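Local coordinates for protein trans-4-hydroxy-L-proline dehydratase (Clostridioides difficile 70-100-2010, PDB 6VXC) that catalyses, as a glycyl radical enzyme, the dehydration of trans-4-hydroxy-L-proline to (S)-1-pyrroline-5-carboxylate in the anaerobic breakdown of hydroxyproline, at residues T25-S36 with D325-V336. Residues are numbered along the deposited sequence; the frame is centred on the assembly and turned at random.
Sequences TFERTKKLREES and DRAQELLECLWV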
ATOM      1  N   THR A  25     -11.649  24.752  -3.042  1.00 14.35           N
ATOM      2  CA  THR A  25     -12.735  25.401  -3.772  1.00 14.16           C
ATOM      3  C   THR A  25     -13.410  26.482  -2.938  1.00 15.10           C
ATOM      4  O   THR A  25     -13.900  27.470  -3.488  1.00 17.14           O
ATOM      5  CB  THR A  25     -13.755  24.344  -4.216  1.00 15.97           C
ATOM      6  OG1 THR A  25     -13.098  23.363  -5.019  1.00 14.23           O
ATOM      7  CG2 THR A  25     -14.895  24.954  -5.029  1.00 14.89           C
ATOM      8  N   PHE A  26     -13.393  26.350  -1.617  1.00 16.90           N
ATOM      9  CA  PHE A  26     -14.067  27.279  -0.733  1.00 18.31           C
ATOM     10  C   PHE A  26     -13.086  27.839   0.282  1.00 19.55           C
ATOM     11  O   PHE A  26     -12.022  27.264   0.539  1.00 18.57           O
ATOM     12  CB  PHE A  26     -15.256  26.601  -0.042  1.00 16.39           C
ATOM     13  CG  PHE A  26     -16.146  25.901  -1.003  1.00 17.71           C
ATOM     14  CD1 PHE A  26     -17.116  26.610  -1.702  1.00 20.18           C
ATOM     15  CD2 PHE A  26     -15.972  24.555  -1.275  1.00 17.24           C
ATOM     16  CE1 PHE A  26     -17.929  25.982  -2.621  1.00 16.24           C
ATOM     17  CE2 PHE A  26     -16.781  23.912  -2.190  1.00 17.30           C
ATOM     18  CZ  PHE A  26     -17.767  24.632  -2.870  1.00 17.67           C
ATOM     19  N   GLU A  27     -13.460  28.986   0.847  1.00 17.51           N
ATOM     20  CA  GLU A  27     -12.608  29.595   1.856  1.00 20.43           C
ATOM     21  C   GLU A  27     -12.319  28.620   2.990  1.00 18.41           C
ATOM     22  O   GLU A  27     -11.184  28.534   3.467  1.00 19.62           O
ATOM     23  CB  GLU A  27     -13.279  30.853   2.417  1.00 28.04           C
ATOM     24  CG  GLU A  27     -13.434  31.988   1.432  1.00 27.20           C
ATOM     25  CD  GLU A  27     -12.097  32.469   0.899  1.00 31.84           C
ATOM     26  OE1 GLU A  27     -11.243  32.878   1.716  1.00 43.81           O
ATOM     27  OE2 GLU A  27     -11.883  32.414  -0.329  1.00 35.14           O
ATOM     28  N   ARG A  28     -13.320  27.851   3.411  1.00 18.48           N
ATOM     29  CA  ARG A  28     -13.095  26.866   4.468  1.00 18.45           C
ATOM     30  C   ARG A  28     -11.984  25.887   4.100  1.00 18.06           C
ATOM     31  O   ARG A  28     -11.026  25.706   4.860  1.00 19.58           O
ATOM     32  CB  ARG A  28     -14.387  26.105   4.768  1.00 18.23           C
ATOM     33  CG  ARG A  28     -14.245  25.039   5.861  1.00 17.26           C
ATOM     34  CD  ARG A  28     -15.406  24.052   5.819  1.00 17.74           C
ATOM     35  NE  ARG A  28     -16.712  24.693   5.957  1.00 17.31           N
ATOM     36  CZ  ARG A  28     -17.227  25.145   7.097  1.00 22.00           C
ATOM     37  NH1 ARG A  28     -18.428  25.718   7.093  1.00 21.21           N
ATOM     38  NH2 ARG A  28     -16.564  25.020   8.238  1.00 19.21           N
ATOM     39  N   THR A  29     -12.083  25.265   2.920  1.00 18.93           N
ATOM     40  CA  THR A  29     -11.160  24.191   2.580  1.00 17.94           C
ATOM     41  C   THR A  29      -9.789  24.727   2.187  1.00 16.71           C
ATOM     42  O   THR A  29      -8.786  24.039   2.386  1.00 16.42           O
ATOM     43  CB  THR A  29     -11.760  23.308   1.480  1.00 15.41           C
ATOM     44  OG1 THR A  29     -12.039  24.089   0.316  1.00 18.02           O
ATOM     45  CG2 THR A  29     -13.055  22.649   1.965  1.00 14.78           C
ATOM     46  N   LYS A  30      -9.715  25.965   1.697  1.00 17.92           N
ATOM     47  CA  LYS A  30      -8.417  26.613   1.508  1.00 16.73           C
ATOM     48  C   LYS A  30      -7.659  26.722   2.828  1.00 15.60           C
ATOM     49  O   LYS A  30      -6.448  26.484   2.879  1.00 17.85           O
ATOM     50  CB  LYS A  30      -8.602  28.007   0.910  1.00 15.43           C
ATOM     51  CG  LYS A  30      -9.205  28.077  -0.478  1.00 17.83           C
ATOM     52  CD  LYS A  30      -9.491  29.533  -0.829  1.00 17.96           C
ATOM     53  CE  LYS A  30     -10.204  29.700  -2.166  1.00 16.70           C
ATOM     54  NZ  LYS A  30      -9.419  29.280  -3.331  1.00 16.94           N
ATOM     55  N   LYS A  31      -8.357  27.117   3.892  1.00 16.06           N
ATOM     56  CA  LYS A  31      -7.768  27.247   5.224  1.00 17.96           C
ATOM     57  C   LYS A  31      -7.365  25.890   5.794  1.00 15.59           C
ATOM     58  O   LYS A  31      -6.277  25.741   6.367  1.00 16.18           O
ATOM     59  CB  LYS A  31      -8.772  27.947   6.150  1.00 23.28           C
ATOM     60  CG  LYS A  31      -8.382  27.974   7.634  1.00 21.02           C
ATOM     61  CD  LYS A  31      -9.338  28.832   8.488  1.00 29.22           C
ATOM     62  CE  LYS A  31     -10.761  28.278   8.506  1.00 33.76           C
ATOM     63  NZ  LYS A  31     -11.683  29.077   9.386  1.00 34.19           N
ATOM     64  N   LEU A  32      -8.251  24.900   5.679  1.00 15.44           N
ATOM     65  CA  LEU A  32      -7.929  23.562   6.159  1.00 13.78           C
ATOM     66  C   LEU A  32      -6.736  22.981   5.409  1.00 14.37           C
ATOM     67  O   LEU A  32      -5.874  22.337   6.013  1.00 15.28           O
ATOM     68  CB  LEU A  32      -9.149  22.648   6.046  1.00 13.60           C
ATOM     69  CG  LEU A  32     -10.302  22.885   7.041  1.00 14.64           C
ATOM     70  CD1 LEU A  32     -11.582  22.156   6.627  1.00 11.66           C
ATOM     71  CD2 LEU A  32      -9.893  22.488   8.462  1.00 14.48           C
ATOM     72  N   ARG A  33      -6.649  23.222   4.096  1.00 14.53           N
ATOM     73  CA  ARG A  33      -5.518  22.695   3.339  1.00 12.01           C
ATOM     74  C   ARG A  33      -4.212  23.346   3.772  1.00 15.63           C
ATOM     75  O   ARG A  33      -3.187  22.665   3.898  1.00 16.33           O
ATOM     76  CB  ARG A  33      -5.731  22.893   1.834  1.00 12.61           C
ATOM     77  CG  ARG A  33      -4.647  22.245   0.964  1.00 13.58           C
ATOM     78  CD  ARG A  33      -4.740  22.665  -0.491  1.00 13.17           C
ATOM     79  NE  ARG A  33      -3.851  21.871  -1.337  1.00 13.63           N
ATOM     80  CZ  ARG A  33      -2.555  22.122  -1.514  1.00 15.33           C
ATOM     81  NH1 ARG A  33      -1.987  23.152  -0.898  1.00 11.50           N
ATOM     82  NH2 ARG A  33      -1.828  21.334  -2.306  1.00 14.32           N
ATOM     83  N   GLU A  34      -4.225  24.663   3.997  1.00 16.09           N
ATOM     84  CA  GLU A  34      -2.999  25.355   4.388  1.00 16.78           C
ATOM     85  C   GLU A  34      -2.513  24.886   5.762  1.00 18.40           C
ATOM     86  O   GLU A  34      -1.305  24.774   5.990  1.00 21.50           O
ATOM     87  CB  GLU A  34      -3.228  26.872   4.349  1.00 21.42           C
ATOM     88  CG  GLU A  34      -2.001  27.741   4.562  1.00 25.90           C
ATOM     89  CD  GLU A  34      -1.024  27.759   3.367  1.00 33.60           C
ATOM     90  OE1 GLU A  34      -1.354  27.253   2.271  1.00 29.30           O
ATOM     91  OE2 GLU A  34       0.095  28.288   3.535  1.00 40.44           O
ATOM     92  N   GLU A  35      -3.429  24.634   6.697  1.00 17.29           N
ATOM     93  CA  GLU A  35      -3.029  24.028   7.966  1.00 19.89           C
ATOM     94  C   GLU A  35      -2.358  22.676   7.735  1.00 17.69           C
ATOM     95  O   GLU A  35      -1.331  22.361   8.347  1.00 18.07           O
ATOM     96  CB  GLU A  35      -4.241  23.858   8.875  1.00 18.20           C
ATOM     97  CG  GLU A  35      -3.884  23.293  10.246  1.00 21.13           C
ATOM     98  CD  GLU A  35      -5.099  23.107  11.135  1.00 24.85           C
ATOM     99  OE1 GLU A  35      -6.124  22.582  10.654  1.00 27.62           O
ATOM    100  OE2 GLU A  35      -5.051  23.527  12.304  1.00 26.71           O
ATOM    101  N   SER A  36      -2.940  21.866   6.853  1.00 15.55           N
ATOM    102  CA  SER A  36      -2.450  20.517   6.605  1.00 14.06           C
ATOM    103  C   SER A  36      -1.035  20.524   6.027  1.00 16.32           C
ATOM    104  O   SER A  36      -0.157  19.790   6.492  1.00 18.02           O
ATOM    105  CB  SER A  36      -3.425  19.803   5.667  1.00 14.70           C
ATOM    106  OG  SER A  36      -3.051  18.458   5.452  1.00 15.11           O
ATOM    107  N   ASP A 325     -22.062  21.667  -4.400  1.00 14.97           N
ATOM    108  CA  ASP A 325     -20.994  22.423  -3.754  1.00 14.40           C
ATOM    109  C   ASP A 325     -20.710  21.905  -2.348  1.00 15.57           C
ATOM    110  O   ASP A 325     -19.547  21.782  -1.946  1.00 14.12           O
ATOM    111  CB  ASP A 325     -21.356  23.903  -3.705  1.00 15.08           C
ATOM    112  CG  ASP A 325     -21.101  24.612  -5.026  1.00 18.54           C
ATOM    113  OD1 ASP A 325     -20.467  24.027  -5.926  1.00 17.73           O
ATOM    114  OD2 ASP A 325     -21.524  25.773  -5.142  1.00 22.18           O
ATOM    115  N   ARG A 326     -21.765  21.654  -1.562  1.00 12.73           N
ATOM    116  CA  ARG A 326     -21.549  21.180  -0.197  1.00 15.65           C
ATOM    117  C   ARG A 326     -21.015  19.752  -0.205  1.00 15.19           C
ATOM    118  O   ARG A 326     -20.165  19.405   0.617  1.00 17.39           O
ATOM    119  CB  ARG A 326     -22.843  21.272   0.620  1.00 14.59           C
ATOM    120  CG  ARG A 326     -22.747  20.740   2.073  1.00 18.40           C
ATOM    121  CD  ARG A 326     -21.815  21.587   2.948  1.00 20.33           C
ATOM    122  NE  ARG A 326     -22.190  21.558   4.365  1.00 23.24           N
ATOM    123  CZ  ARG A 326     -21.821  22.476   5.254  1.00 20.93           C
ATOM    124  NH1 ARG A 326     -21.146  23.547   4.858  1.00 24.30           N
ATOM    125  NH2 ARG A 326     -22.201  22.368   6.517  1.00 18.51           N
ATOM    126  N   ALA A 327     -21.498  18.919  -1.134  1.00 15.89           N
ATOM    127  CA  ALA A 327     -20.938  17.576  -1.305  1.00 12.05           C
ATOM    128  C   ALA A 327     -19.460  17.627  -1.663  1.00 13.59           C
ATOM    129  O   ALA A 327     -18.670  16.814  -1.169  1.00 13.34           O
ATOM    130  CB  ALA A 327     -21.711  16.799  -2.363  1.00 11.00           C
ATOM    131  N   GLN A 328     -19.066  18.560  -2.537  1.00 14.52           N
ATOM    132  CA  GLN A 328     -17.654  18.714  -2.852  1.00 13.19           C
ATOM    133  C   GLN A 328     -16.885  19.255  -1.660  1.00 15.67           C
ATOM    134  O   GLN A 328     -15.770  18.800  -1.380  1.00 15.87           O
ATOM    135  CB  GLN A 328     -17.468  19.637  -4.054  1.00 15.52           C
ATOM    136  CG  GLN A 328     -16.009  19.857  -4.385  1.00 13.87           C
ATOM    137  CD  GLN A 328     -15.798  20.540  -5.737  1.00 17.43           C
ATOM    138  OE1 GLN A 328     -16.744  20.731  -6.517  1.00 16.68           O
ATOM    139  NE2 GLN A 328     -14.553  20.891  -6.029  1.00 14.34           N
ATOM    140  N   GLU A 329     -17.473  20.223  -0.944  1.00 14.79           N
ATOM    141  CA  GLU A 329     -16.813  20.807   0.216  1.00 13.21           C
ATOM    142  C   GLU A 329     -16.525  19.738   1.271  1.00 14.49           C
ATOM    143  O   GLU A 329     -15.447  19.720   1.874  1.00 15.01           O
ATOM    144  CB  GLU A 329     -17.671  21.939   0.799  1.00 15.94           C
ATOM    145  CG  GLU A 329     -17.059  22.609   2.041  1.00 17.04           C
ATOM    146  CD  GLU A 329     -17.925  23.736   2.622  1.00 17.38           C
ATOM    147  OE1 GLU A 329     -17.366  24.689   3.184  1.00 18.58           O
ATOM    148  OE2 GLU A 329     -19.158  23.645   2.550  1.00 16.98           O
ATOM    149  N   LEU A 330     -17.480  18.841   1.501  1.00 14.12           N
ATOM    150  CA  LEU A 330     -17.279  17.786   2.490  1.00 14.60           C
ATOM    151  C   LEU A 330     -16.160  16.839   2.065  1.00 12.48           C
ATOM    152  O   LEU A 330     -15.371  16.394   2.899  1.00 15.07           O
ATOM    153  CB  LEU A 330     -18.585  17.029   2.732  1.00 12.13           C
ATOM    154  CG  LEU A 330     -19.603  17.817   3.554  1.00 13.48           C
ATOM    155  CD1 LEU A 330     -21.000  17.224   3.453  1.00 14.25           C
ATOM    156  CD2 LEU A 330     -19.158  17.891   5.005  1.00 13.65           C
ATOM    157  N   LEU A 331     -16.073  16.528   0.771  1.00 12.60           N
ATOM    158  CA  LEU A 331     -15.001  15.664   0.291  1.00 12.36           C
ATOM    159  C   LEU A 331     -13.647  16.357   0.331  1.00 12.84           C
ATOM    160  O   LEU A 331     -12.634  15.704   0.582  1.00 13.62           O
ATOM    161  CB  LEU A 331     -15.303  15.173  -1.125  1.00 13.92           C
ATOM    162  CG  LEU A 331     -16.364  14.079  -1.159  1.00 12.65           C
ATOM    163  CD1 LEU A 331     -16.733  13.713  -2.568  1.00 10.42           C
ATOM    164  CD2 LEU A 331     -15.870  12.848  -0.385  1.00 12.60           C
ATOM    165  N   GLU A 332     -13.600  17.666   0.079  1.00 15.28           N
ATOM    166  CA  GLU A 332     -12.339  18.382   0.251  1.00 13.13           C
ATOM    167  C   GLU A 332     -11.903  18.347   1.704  1.00 12.69           C
ATOM    168  O   GLU A 332     -10.715  18.198   1.998  1.00 15.38           O
ATOM    169  CB  GLU A 332     -12.459  19.826  -0.265  1.00 11.92           C
ATOM    170  CG  GLU A 332     -12.474  19.876  -1.801  1.00 12.62           C
ATOM    171  CD  GLU A 332     -12.548  21.279  -2.431  1.00 15.73           C
ATOM    172  OE1 GLU A 332     -12.472  22.305  -1.712  1.00 17.28           O
ATOM    173  OE2 GLU A 332     -12.684  21.330  -3.677  1.00 16.02           O
ATOM    174  N   CYS A 333     -12.858  18.440   2.626  1.00 13.65           N
ATOM    175  CA  CYS A 333     -12.535  18.255   4.036  1.00 12.60           C
ATOM    176  C   CYS A 333     -11.963  16.866   4.287  1.00 11.52           C
ATOM    177  O   CYS A 333     -10.946  16.724   4.969  1.00 13.60           O
ATOM    178  CB  CYS A 333     -13.776  18.493   4.905  1.00 12.38           C
ATOM    179  SG  CYS A 333     -14.327  20.209   5.049  1.00 17.88           S
ATOM    180  N   LEU A 334     -12.620  15.831   3.754  1.00 13.84           N
ATOM    181  CA  LEU A 334     -12.130  14.459   3.874  1.00 12.26           C
ATOM    182  C   LEU A 334     -10.705  14.317   3.342  1.00 11.76           C
ATOM    183  O   LEU A 334      -9.850  13.696   3.984  1.00 12.33           O
ATOM    184  CB  LEU A 334     -13.066  13.502   3.138  1.00 12.23           C
ATOM    185  CG  LEU A 334     -12.661  12.027   3.292  1.00 10.63           C
ATOM    186  CD1 LEU A 334     -12.569  11.643   4.776  1.00  9.00           C
ATOM    187  CD2 LEU A 334     -13.617  11.109   2.561  1.00 10.38           C
ATOM    188  N   TRP A 335     -10.445  14.870   2.151  1.00 10.57           N
ATOM    189  CA  TRP A 335      -9.110  14.796   1.563  1.00 11.63           C
ATOM    190  C   TRP A 335      -8.062  15.343   2.520  1.00 12.87           C
ATOM    191  O   TRP A 335      -7.009  14.724   2.734  1.00 11.29           O
ATOM    192  CB  TRP A 335      -9.079  15.564   0.233  1.00  9.65           C
ATOM    193  CG  TRP A 335      -9.047  14.670  -0.987  1.00  9.13           C
ATOM    194  CD1 TRP A 335      -8.127  14.685  -1.975  1.00  7.98           C
ATOM    195  CD2 TRP A 335      -9.960  13.612  -1.310  1.00  7.95           C
ATOM    196  NE1 TRP A 335      -8.401  13.716  -2.904  1.00  7.64           N
ATOM    197  CE2 TRP A 335      -9.524  13.043  -2.522  1.00  8.92           C
ATOM    198  CE3 TRP A 335     -11.115  13.107  -0.706  1.00  8.85           C
ATOM    199  CZ2 TRP A 335     -10.195  11.994  -3.141  1.00 10.44           C
ATOM    200  CZ3 TRP A 335     -11.781  12.049  -1.318  1.00 10.73           C
ATOM    201  CH2 TRP A 335     -11.322  11.510  -2.523  1.00  8.14           C
ATOM    202  N   VAL A 336      -8.347  16.499   3.125  1.00 11.49           N
ATOM    203  CA  VAL A 336      -7.407  17.085   4.069  1.00 11.43           C
ATOM    204  C   VAL A 336      -7.202  16.159   5.266  1.00 12.05           C
ATOM    205  O   VAL A 336      -6.086  16.033   5.778  1.00 13.27           O
ATOM    206  CB  VAL A 336      -7.888  18.482   4.511  1.00 12.77           C
ATOM    207  CG1 VAL A 336      -7.055  18.970   5.680  1.00 10.78           C
ATOM    208  CG2 VAL A 336      -7.853  19.475   3.336  1.00  9.79           C
TER
HETATM  209  O   HOH W   1     -19.410  26.118   4.459  1.00 33.04           O
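T29 of helix 27-36 lies level with C333 of helix 325-336, and R33 with V336, judged by nearest CA atoms; the axes run parallel, 4° apart and 9.6 Å at their closest. This parallel pair joins the first helix of the glycyl radical enzyme fold to one nearly 290 residues later. Its polar centre is the buried carboxylate of E332, which accepts donors from T25, just before helix 27-36, and from T29 in its first turn. At E332 OE1, T25 N arrives nearly straight on the syn side at 2.9 Å, and T29 OG1 lies nearly in line with the C-O bond. OE2 is met on its anti side by Q328 NE2; these three donors hold both oxygens and should restrict the carboxylate's rotation. The 2.5 Å between T25 OG1 and E332 OE2 is doubtfully short. T29 OG1, between its own N and carbonyl carbon (chi1 59°), also accepts from N of F26, the N-cap residue. The F26 ring reaches across to D325 and E329, with CE2 3.7 Å from E329 CB, while T25 CG2 lies over one ring face, offset toward the rim. L32 CD1 packs on C333 SG at 3.7 Å, and V336 CG1 against L32 O and S36 CB; M390 of helix 378-390 touches both E332 and V336. At the other flank, R326 NH1 bonds E329 OE2, whereas R28, whose NH2 also pairs with D257, places NE 2.8 Å from E329 OE1, in the guanidinium plane but 57° out of the carboxylate plane. A water spans this pair, accepting from R28 NH1 and donating to E329 OE1, each at 2.8 Å.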